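Local coordinates for SusD family protein (Bacteroides uniformis, PDB 7KV1) that probably binds beta-glucans at the cell surface, helping this human gut bacterium capture dietary polysaccharide for breakdown, at residues E49-A54 / K142-Q147; Q147-R152 / E197-S202; R474-S479 / S484-T489. All coordinates share one frame; numbering follows the deposited sequence.

Interaction 1 of 3, residues E49-A54 / K142-Q147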
loop_
_atom_site.group_PDB
_atom_site.type_symbol
_atom_site.label_atom_id
_atom_site.label_comp_id
_atom_site.label_asym_id
_atom_site.label_seq_id
_atom_site.Cartn_x
_atom_site.Cartn_y
_atom_site.Cartn_z
ATOM N N GLU A 49 -22.997 -1.663 13.080
ATOM C CA GLU A 49 -23.273 -0.956 11.805
ATOM C C GLU A 49 -22.275 0.195 11.675
ATOM O O GLU A 49 -21.660 0.301 10.628
ATOM C CB GLU A 49 -24.716 -0.455 11.712
ATOM C CG GLU A 49 -25.702 -1.523 11.258
ATOM C CD GLU A 49 -27.150 -1.272 11.679
ATOM O OE1 GLU A 49 -27.491 -0.099 11.984
ATOM O OE2 GLU A 49 -27.933 -2.255 11.728
ATOM N N ALA A 50 -22.121 1.003 12.725
ATOM C CA ALA A 50 -21.151 2.115 12.777
ATOM C C ALA A 50 -19.711 1.591 12.555
ATOM O O ALA A 50 -18.935 2.290 11.882
ATOM C CB ALA A 50 -21.289 2.843 14.085
ATOM N N LEU A 51 -19.363 0.407 13.083
ATOM C CA LEU A 51 -18.022 -0.185 12.867
ATOM C C LEU A 51 -17.853 -0.538 11.385
ATOM O O LEU A 51 -16.822 -0.114 10.786
ATOM C CB LEU A 51 -17.800 -1.384 13.779
ATOM C CG LEU A 51 -16.423 -2.043 13.672
ATOM C CD1 LEU A 51 -15.289 -1.061 13.955
ATOM C CD2 LEU A 51 -16.336 -3.217 14.627
ATOM N N ILE A 52 -18.835 -1.196 10.768
ATOM C CA ILE A 52 -18.799 -1.472 9.303
ATOM C C ILE A 52 -18.620 -0.155 8.541
ATOM O O ILE A 52 -17.820 -0.122 7.564
ATOM C CB ILE A 52 -20.036 -2.260 8.829
ATOM C CG1 ILE A 52 -20.032 -3.695 9.367
ATOM C CG2 ILE A 52 -20.145 -2.235 7.303
ATOM C CD1 ILE A 52 -18.693 -4.416 9.238
ATOM N N ALA A 53 -19.333 0.894 8.951
ATOM C CA ALA A 53 -19.261 2.216 8.295
ATOM C C ALA A 53 -17.807 2.735 8.329
ATOM O O ALA A 53 -17.427 3.401 7.382
ATOM C CB ALA A 53 -20.226 3.177 8.955
ATOM N N ALA A 54 -17.052 2.471 9.403
ATOM C CA ALA A 54 -15.658 2.933 9.593
ATOM C C ALA A 54 -14.700 2.167 8.665
ATOM O O ALA A 54 -13.695 2.763 8.317
ATOM C CB ALA A 54 -15.274 2.791 11.044
ATOM N N LYS A 142 -14.305 -3.624 23.773
ATOM C CA LYS A 142 -12.839 -3.494 23.641
ATOM C C LYS A 142 -12.471 -3.869 22.203
ATOM O O LYS A 142 -11.643 -3.144 21.607
ATOM C CB LYS A 142 -12.086 -4.366 24.656
ATOM C CG LYS A 142 -12.063 -3.912 26.117
ATOM C CD LYS A 142 -11.859 -2.423 26.376
ATOM C CE LYS A 142 -10.454 -1.903 26.127
ATOM N NZ LYS A 142 -10.333 -0.456 26.455
ATOM N N LEU A 143 -13.046 -4.957 21.684
ATOM C CA LEU A 143 -12.835 -5.400 20.282
ATOM C C LEU A 143 -13.269 -4.290 19.320
ATOM O O LEU A 143 -12.479 -4.006 18.385
ATOM C CB LEU A 143 -13.584 -6.699 19.988
ATOM C CG LEU A 143 -12.828 -7.989 20.309
ATOM C CD1 LEU A 143 -13.635 -9.197 19.844
ATOM C CD2 LEU A 143 -11.451 -8.003 19.657
ATOM N N TYR A 144 -14.462 -3.699 19.502
ATOM C CA TYR A 144 -14.979 -2.644 18.584
ATOM C C TYR A 144 -14.050 -1.423 18.663
ATOM O O TYR A 144 -13.676 -0.875 17.617
ATOM C CB TYR A 144 -16.429 -2.240 18.878
ATOM C CG TYR A 144 -17.453 -3.351 18.836
ATOM C CD1 TYR A 144 -17.340 -4.438 17.980
ATOM C CD2 TYR A 144 -18.565 -3.298 19.663
ATOM C CE1 TYR A 144 -18.291 -5.448 17.952
ATOM C CE2 TYR A 144 -19.517 -4.303 19.662
ATOM C CZ TYR A 144 -19.384 -5.383 18.808
ATOM O OH TYR A 144 -20.347 -6.356 18.822
ATOM N N GLU A 145 -13.650 -1.069 19.881
ATOM C CA GLU A 145 -12.783 0.081 20.196
ATOM C C GLU A 145 -11.440 -0.071 19.479
ATOM O O GLU A 145 -11.007 0.870 18.812
ATOM C CB GLU A 145 -12.481 0.162 21.686
ATOM C CG GLU A 145 -11.566 1.306 22.013
ATOM C CD GLU A 145 -11.086 1.373 23.439
ATOM O OE1 GLU A 145 -11.605 0.632 24.276
ATOM O OE2 GLU A 145 -10.183 2.149 23.686
ATOM N N MET A 146 -10.791 -1.214 19.654
ATOM C CA MET A 146 -9.430 -1.411 19.118
ATOM C C MET A 146 -9.495 -1.508 17.593
ATOM O O MET A 146 -8.562 -1.027 16.953
ATOM C CB MET A 146 -8.771 -2.629 19.758
ATOM C CG MET A 146 -8.357 -2.362 21.216
ATOM S SD MET A 146 -7.741 -0.686 21.605
ATOM C CE MET A 146 -7.783 -0.688 23.401
ATOM N N GLN A 147 -10.561 -2.064 17.020
ATOM C CA GLN A 147 -10.715 -2.095 15.543
ATOM C C GLN A 147 -10.831 -0.649 15.034
ATOM O O GLN A 147 -10.132 -0.276 14.065
ATOM C CB GLN A 147 -11.911 -2.935 15.116
ATOM C CG GLN A 147 -11.677 -4.432 15.114
ATOM C CD GLN A 147 -12.976 -5.147 14.825
ATOM O OE1 GLN A 147 -13.412 -5.238 13.688
ATOM N NE2 GLN A 147 -13.602 -5.669 15.866
#

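Interaction 2 of 3, residues Q147-R152 / E197-S202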
loop_
_atom_site.group_PDB
_atom_site.type_symbol
_atom_site.label_atom_id
_atom_site.label_comp_id
_atom_site.label_asym_id
_atom_site.label_seq_id
_atom_site.Cartn_x
_atom_site.Cartn_y
_atom_site.Cartn_z
ATOM N N GLN A 147 -10.561 -2.064 17.020
ATOM C CA GLN A 147 -10.715 -2.095 15.543
ATOM C C GLN A 147 -10.831 -0.649 15.034
ATOM O O GLN A 147 -10.132 -0.276 14.065
ATOM C CB GLN A 147 -11.911 -2.935 15.116
ATOM C CG GLN A 147 -11.677 -4.432 15.114
ATOM C CD GLN A 147 -12.976 -5.147 14.825
ATOM O OE1 GLN A 147 -13.412 -5.238 13.688
ATOM N NE2 GLN A 147 -13.602 -5.669 15.866
ATOM N N ALA A 148 -11.649 0.174 15.677
ATOM C CA ALA A 148 -11.834 1.576 15.247
ATOM C C ALA A 148 -10.502 2.326 15.381
ATOM O O ALA A 148 -10.163 3.122 14.472
ATOM C CB ALA A 148 -12.938 2.240 16.038
ATOM N N ARG A 149 -9.751 2.101 16.459
ATOM C CA ARG A 149 -8.503 2.878 16.670
ATOM C C ARG A 149 -7.438 2.471 15.631
ATOM O O ARG A 149 -6.692 3.343 15.149
ATOM C CB ARG A 149 -8.042 2.768 18.118
ATOM C CG ARG A 149 -8.961 3.534 19.069
ATOM C CD ARG A 149 -8.683 3.253 20.528
ATOM N NE ARG A 149 -7.434 3.867 20.931
ATOM C CZ ARG A 149 -6.823 3.632 22.082
ATOM N NH1 ARG A 149 -7.382 2.832 22.990
ATOM N NH2 ARG A 149 -5.686 4.242 22.360
ATOM N N LEU A 150 -7.372 1.195 15.298
ATOM C CA LEU A 150 -6.388 0.684 14.315
ATOM C C LEU A 150 -6.736 1.204 12.915
ATOM O O LEU A 150 -5.800 1.597 12.182
ATOM C CB LEU A 150 -6.376 -0.845 14.391
ATOM C CG LEU A 150 -5.369 -1.535 13.463
ATOM C CD1 LEU A 150 -4.001 -0.875 13.523
ATOM C CD2 LEU A 150 -5.272 -3.008 13.831
ATOM N N LEU A 151 -8.017 1.247 12.551
ATOM C CA LEU A 151 -8.471 1.835 11.270
ATOM C C LEU A 151 -8.078 3.304 11.258
ATOM O O LEU A 151 -7.580 3.796 10.247
ATOM C CB LEU A 151 -9.980 1.677 11.104
ATOM C CG LEU A 151 -10.441 0.321 10.613
ATOM C CD1 LEU A 151 -11.939 0.183 10.817
ATOM C CD2 LEU A 151 -10.104 0.123 9.139
ATOM N N ARG A 152 -8.307 3.986 12.369
ATOM C CA ARG A 152 -7.973 5.417 12.491
ATOM C C ARG A 152 -6.460 5.611 12.266
ATOM O O ARG A 152 -6.100 6.523 11.488
ATOM C CB ARG A 152 -8.482 5.968 13.819
ATOM C CG ARG A 152 -8.298 7.460 13.928
ATOM C CD ARG A 152 -9.007 8.007 15.171
ATOM N NE ARG A 152 -8.480 7.511 16.448
ATOM C CZ ARG A 152 -8.977 7.828 17.648
ATOM N NH1 ARG A 152 -10.020 8.642 17.739
ATOM N NH2 ARG A 152 -8.411 7.355 18.751
ATOM N N GLU A 197 0.909 1.928 19.594
ATOM C CA GLU A 197 1.481 1.240 20.775
ATOM C C GLU A 197 0.383 0.959 21.815
ATOM O O GLU A 197 0.301 -0.180 22.284
ATOM C CB GLU A 197 2.650 2.055 21.292
ATOM C CG GLU A 197 3.883 1.845 20.424
ATOM C CD GLU A 197 5.107 2.607 20.855
ATOM O OE1 GLU A 197 4.923 3.606 21.567
ATOM O OE2 GLU A 197 6.240 2.228 20.451
ATOM N N ALA A 198 -0.464 1.927 22.138
ATOM C CA ALA A 198 -1.614 1.706 23.055
ATOM C C ALA A 198 -2.536 0.613 22.505
ATOM O O ALA A 198 -2.958 -0.288 23.284
ATOM C CB ALA A 198 -2.349 2.995 23.335
ATOM N N VAL A 199 -2.838 0.628 21.219
ATOM C CA VAL A 199 -3.711 -0.423 20.630
ATOM C C VAL A 199 -3.027 -1.793 20.774
ATOM O O VAL A 199 -3.664 -2.753 21.240
ATOM C CB VAL A 199 -4.075 -0.090 19.174
ATOM C CG1 VAL A 199 -4.670 -1.280 18.440
ATOM C CG2 VAL A 199 -5.010 1.109 19.120
ATOM N N ILE A 200 -1.769 -1.899 20.382
ATOM C CA ILE A 200 -1.021 -3.190 20.400
ATOM C C ILE A 200 -0.890 -3.695 21.860
ATOM O O ILE A 200 -1.158 -4.910 22.129
ATOM C CB ILE A 200 0.332 -3.001 19.675
ATOM C CG1 ILE A 200 0.101 -2.900 18.168
ATOM C CG2 ILE A 200 1.323 -4.106 20.042
ATOM C CD1 ILE A 200 1.314 -2.456 17.371
ATOM N N ASP A 201 -0.485 -2.818 22.790
ATOM C CA ASP A 201 -0.239 -3.185 24.215
ATOM C C ASP A 201 -1.550 -3.641 24.880
ATOM O O ASP A 201 -1.445 -4.387 25.848
ATOM C CB ASP A 201 0.353 -2.036 25.034
ATOM C CG ASP A 201 1.770 -1.659 24.654
ATOM O OD1 ASP A 201 2.399 -2.456 23.963
ATOM O OD2 ASP A 201 2.237 -0.580 25.100
ATOM N N SER A 202 -2.727 -3.216 24.406
ATOM C CA SER A 202 -4.041 -3.698 24.920
ATOM C C SER A 202 -4.145 -5.232 24.824
ATOM O O SER A 202 -4.921 -5.813 25.597
ATOM C CB SER A 202 -5.206 -3.023 24.247
ATOM O OG SER A 202 -5.466 -3.559 22.950
#

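Interaction 3 of 3, residues R474-S479 / S484-T489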
loop_
_atom_site.group_PDB
_atom_site.type_symbol
_atom_site.label_atom_id
_atom_site.label_comp_id
_atom_site.label_asym_id
_atom_site.label_seq_id
_atom_site.Cartn_x
_atom_site.Cartn_y
_atom_site.Cartn_z
ATOM N N ARG A 474 12.415 6.245 2.030
ATOM C CA ARG A 474 12.913 5.961 3.397
ATOM C C ARG A 474 14.397 5.596 3.333
ATOM O O ARG A 474 15.110 5.817 4.364
ATOM C CB ARG A 474 12.038 4.905 4.062
ATOM C CG ARG A 474 12.265 3.476 3.590
ATOM C CD ARG A 474 11.201 2.570 4.186
ATOM N NE ARG A 474 11.345 1.213 3.710
ATOM C CZ ARG A 474 12.270 0.344 4.153
ATOM N NH1 ARG A 474 13.142 0.704 5.081
ATOM N NH2 ARG A 474 12.304 -0.888 3.670
ATOM N N ALA A 475 14.832 5.033 2.199
ATOM C CA ALA A 475 16.220 4.573 1.960
ATOM C C ALA A 475 17.179 5.762 1.946
ATOM O O ALA A 475 18.363 5.534 2.158
ATOM C CB ALA A 475 16.358 3.756 0.698
ATOM N N GLU A 476 16.680 6.983 1.823
ATOM C CA GLU A 476 17.506 8.195 2.035
ATOM C C GLU A 476 18.134 8.176 3.444
ATOM O O GLU A 476 19.192 8.799 3.614
ATOM C CB GLU A 476 16.710 9.466 1.739
ATOM C CG GLU A 476 16.353 9.600 0.270
ATOM C CD GLU A 476 17.560 9.776 -0.639
ATOM O OE1 GLU A 476 18.486 10.499 -0.238
ATOM O OE2 GLU A 476 17.605 9.145 -1.704
ATOM N N GLY A 477 17.508 7.526 4.421
ATOM C CA GLY A 477 18.005 7.476 5.793
ATOM C C GLY A 477 18.718 6.160 6.063
ATOM O O GLY A 477 19.061 5.948 7.227
ATOM N N ILE A 478 18.977 5.325 5.051
ATOM C CA ILE A 478 19.557 3.964 5.264
ATOM C C ILE A 478 21.003 3.943 4.769
ATOM O O ILE A 478 21.232 3.939 3.538
ATOM C CB ILE A 478 18.736 2.866 4.577
ATOM C CG1 ILE A 478 17.297 2.858 5.091
ATOM C CG2 ILE A 478 19.450 1.522 4.748
ATOM C CD1 ILE A 478 16.424 1.853 4.404
ATOM N N SER A 479 21.932 3.827 5.721
ATOM C CA SER A 479 23.397 3.862 5.489
ATOM C C SER A 479 23.875 2.924 4.356
ATOM O O SER A 479 24.616 3.376 3.431
ATOM C CB SER A 479 24.110 3.576 6.789
ATOM O OG SER A 479 25.411 4.031 6.615
ATOM N N SER A 484 20.742 2.431 -6.660
ATOM C CA SER A 484 19.548 1.894 -7.354
ATOM C C SER A 484 18.380 1.753 -6.360
ATOM O O SER A 484 17.249 1.607 -6.818
ATOM C CB SER A 484 19.891 0.591 -8.050
ATOM O OG SER A 484 20.100 -0.438 -7.095
ATOM N N ASN A 485 18.628 1.869 -5.046
ATOM C CA ASN A 485 17.615 1.608 -3.992
ATOM C C ASN A 485 17.339 2.891 -3.208
ATOM O O ASN A 485 16.607 2.807 -2.199
ATOM C CB ASN A 485 18.059 0.420 -3.146
ATOM C CG ASN A 485 17.797 -0.896 -3.852
ATOM O OD1 ASN A 485 16.818 -1.032 -4.596
ATOM N ND2 ASN A 485 18.655 -1.866 -3.636
ATOM N N LYS A 486 17.800 4.050 -3.695
ATOM C CA LYS A 486 17.527 5.342 -3.014
ATOM C C LYS A 486 16.802 6.297 -3.955
ATOM O O LYS A 486 17.245 6.423 -5.084
ATOM C CB LYS A 486 18.822 5.988 -2.501
ATOM C CG LYS A 486 19.551 5.179 -1.455
ATOM C CD LYS A 486 20.932 5.731 -1.164
ATOM C CE LYS A 486 20.904 7.096 -0.519
ATOM N NZ LYS A 486 21.767 7.124 0.689
ATOM N N ALA A 487 15.800 7.024 -3.440
ATOM C CA ALA A 487 14.964 7.970 -4.213
ATOM C C ALA A 487 15.832 8.960 -5.014
ATOM O O ALA A 487 15.529 9.139 -6.224
ATOM C CB ALA A 487 13.980 8.697 -3.326
ATOM N N THR A 488 16.818 9.621 -4.394
ATOM C CA THR A 488 17.565 10.726 -5.057
ATOM C C THR A 488 18.337 10.239 -6.283
ATOM O O THR A 488 18.608 11.081 -7.168
ATOM C CB THR A 488 18.526 11.459 -4.107
ATOM O OG1 THR A 488 19.378 10.514 -3.450
ATOM C CG2 THR A 488 17.773 12.274 -3.085
ATOM N N THR A 489 18.734 8.972 -6.333
ATOM C CA THR A 489 19.556 8.418 -7.431
ATOM C C THR A 489 18.742 7.477 -8.316
ATOM O O THR A 489 19.157 7.273 -9.436
ATOM C CB THR A 489 20.825 7.747 -6.886
ATOM O OG1 THR A 489 20.447 7.022 -5.715
ATOM C CG2 THR A 489 21.919 8.765 -6.593
#

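Interaction 1 of 3, residues E49-A54 / K142-Q147
Leu-51 reaches Tyr-144 and Gln-147 because its first torsion, -178°, sets CG opposite the backbone N and sends both methyls straight across from helix 44-55 to helix 138-162. Gln-147 answers with CG beside its own backbone N (chi1 -80°) and an extended chain beyond it, which carries the amide across to CD2 of Leu-51. Tyr-144 brings ring atom CD1 to the same methyl.

The two methyls have different jobs. CD1 of Leu-51 settles near the backbone of the opposite helix, 4.0 Å from Tyr-144 O and the same distance from Gln-147 CB. CD2 touches both larger side chains: it lies 3.7 Å from CD1 of Tyr-144, meeting the ring obliquely, and 3.7 Å from OE1 of Gln-147. Gln-147 CD and NE2 are both 3.9 Å from this methyl, so it is almost evenly spaced from the atoms of the amide. The leucine crosses each partner at about a right angle. No hydrogen bond spans the two segments, and this is purely packing.

The amide next to that methyl is pinned by polar contacts of its own. Its OE1 accepts from Tyr-55 OH and Arg-227 NH1, while NE2 makes a weak 3.2 Å bond back to Leu-143 O on its own helix. Those partners fix the rotation of the group against which Leu-51 packs.

Around this buried spot, Arg-227 also touches Leu-51 from a loop, and Tyr-144 extends its packing along helix 44-55 to Ile-47 and Gln-48. Helix 110-129 packs against helix 44-55, with Leu-126 and Tyr-129 against Ala-50 and Cys-123 against Ala-54, within a bundle of helices.

Interaction 2 of 3, residues Q147-R152 / E197-S202
Apolar packing comes first: Val-199 points at helix 138-162 and spreads its two methyls over Arg-149 and Leu-150. CG2 lies 3.6 Å from Arg-149 CB, and CG1 makes a looser 4.4 Å approach to Leu-150 CB.

Arginine-to-methyl packing is the second kind. The Arg-149 chain bends at chi3 (72°) and slides past Val-199 in the opposite direction, which brings one face of its guanidinium over CG2, 4.0 Å from the plane and offset toward the rim. Its NH2 goes on to meet Ala-198 CB obliquely at 3.7 Å. The aliphatic part and the flat end of one side chain thus both cover the valine.

Charge pairing holds that flat end in place, though the partners lie just beyond the segments. NE bridges to Glu-195 on the valine's own helix, which Arg-152 shares, and NH1 bridges to Glu-145 one turn back. Hydrogen bonding across the two segments is absent; near the end of helix 185-201, Ser-202 OG donates to Val-199 O at 2.6 Å.

The segments run roughly antiparallel, their axes 10.0 Å apart and crossing at -145°. Helix 230-244 fills in beside them, with Met-232 and Ala-233 against Leu-150 and Ala-233 also against Ile-200, while helix 110-129 backs helix 138-162 through Leu-126 at Ala-148 and Cys-123 at Leu-151.

Interaction 3 of 3, residues R474-S479 / S484-T489
Ala-475 and Lys-486 bring their CA atoms within 5.2 Å as the chain leaves helix 468-474 through two successive turns, Gly-477 N to Arg-474 O and Ile-478 N to Ala-475 O, and then folds back into helix 487-490. Fit is tight here: Ala-475 CB presses on Asn-485 O at 3.1 Å.

Glu-476 carries the polar part. A bend at chi2 (-65°) swings its carboxylate to the start of the second helix, where OE2 takes two bonds from Thr-488 on the same face of the carboxylate plane. The backbone N of Thr-488 is 2.8 Å from OE2 and nearly straight at 171°, coming from well above the plane; the hydroxyl OG1, also 2.8 Å from OE2, arrives closer to the plane on the syn side. A negative group beside the N-H groups of a helix start is probably stabilised there, though this helix is only about one turn long.

Lys-486, in the N-cap position, folds back over Ala-475 and Glu-476. Its CB lies 3.5 Å from Glu-476 OE2 and its CG 3.8 Å from Ala-475 O, yet NZ stays 4.8 Å from Glu-476 OE1, too far for a salt bridge.

The amide of Asn-485 is held by Asp-452, Thr-456 and Arg-468. Overall this is a short loop connection between two helices, in which an acidic side chain from the start of the loop accepts a first-turn N-H and a hydroxyl of the short helix that follows.

Interactions 1 and 2 belong together, their centres 11 Å apart. They share Gln-147 and draw on helix 138-162, which meets helix 44-55 through one part of its surface and helix 185-201 through another; Met-146 packing on Val-199 and Ser-202 joins them directly. Both lie in the N-terminal region, related to outer-membrane-associating starch-binding proteins. Interaction 3 comes last along the chain, in the SusD-family region, its centre 38 Å from interaction 1, across the chain's centre, and 30 Å from interaction 2. Its nearest atoms are about 17 Å from interaction 2 and about 24 Å from interaction 1; it shapes a separate loop, while the first two tie together a helical bundle consistent with the tetratricopeptide-like SusD fold.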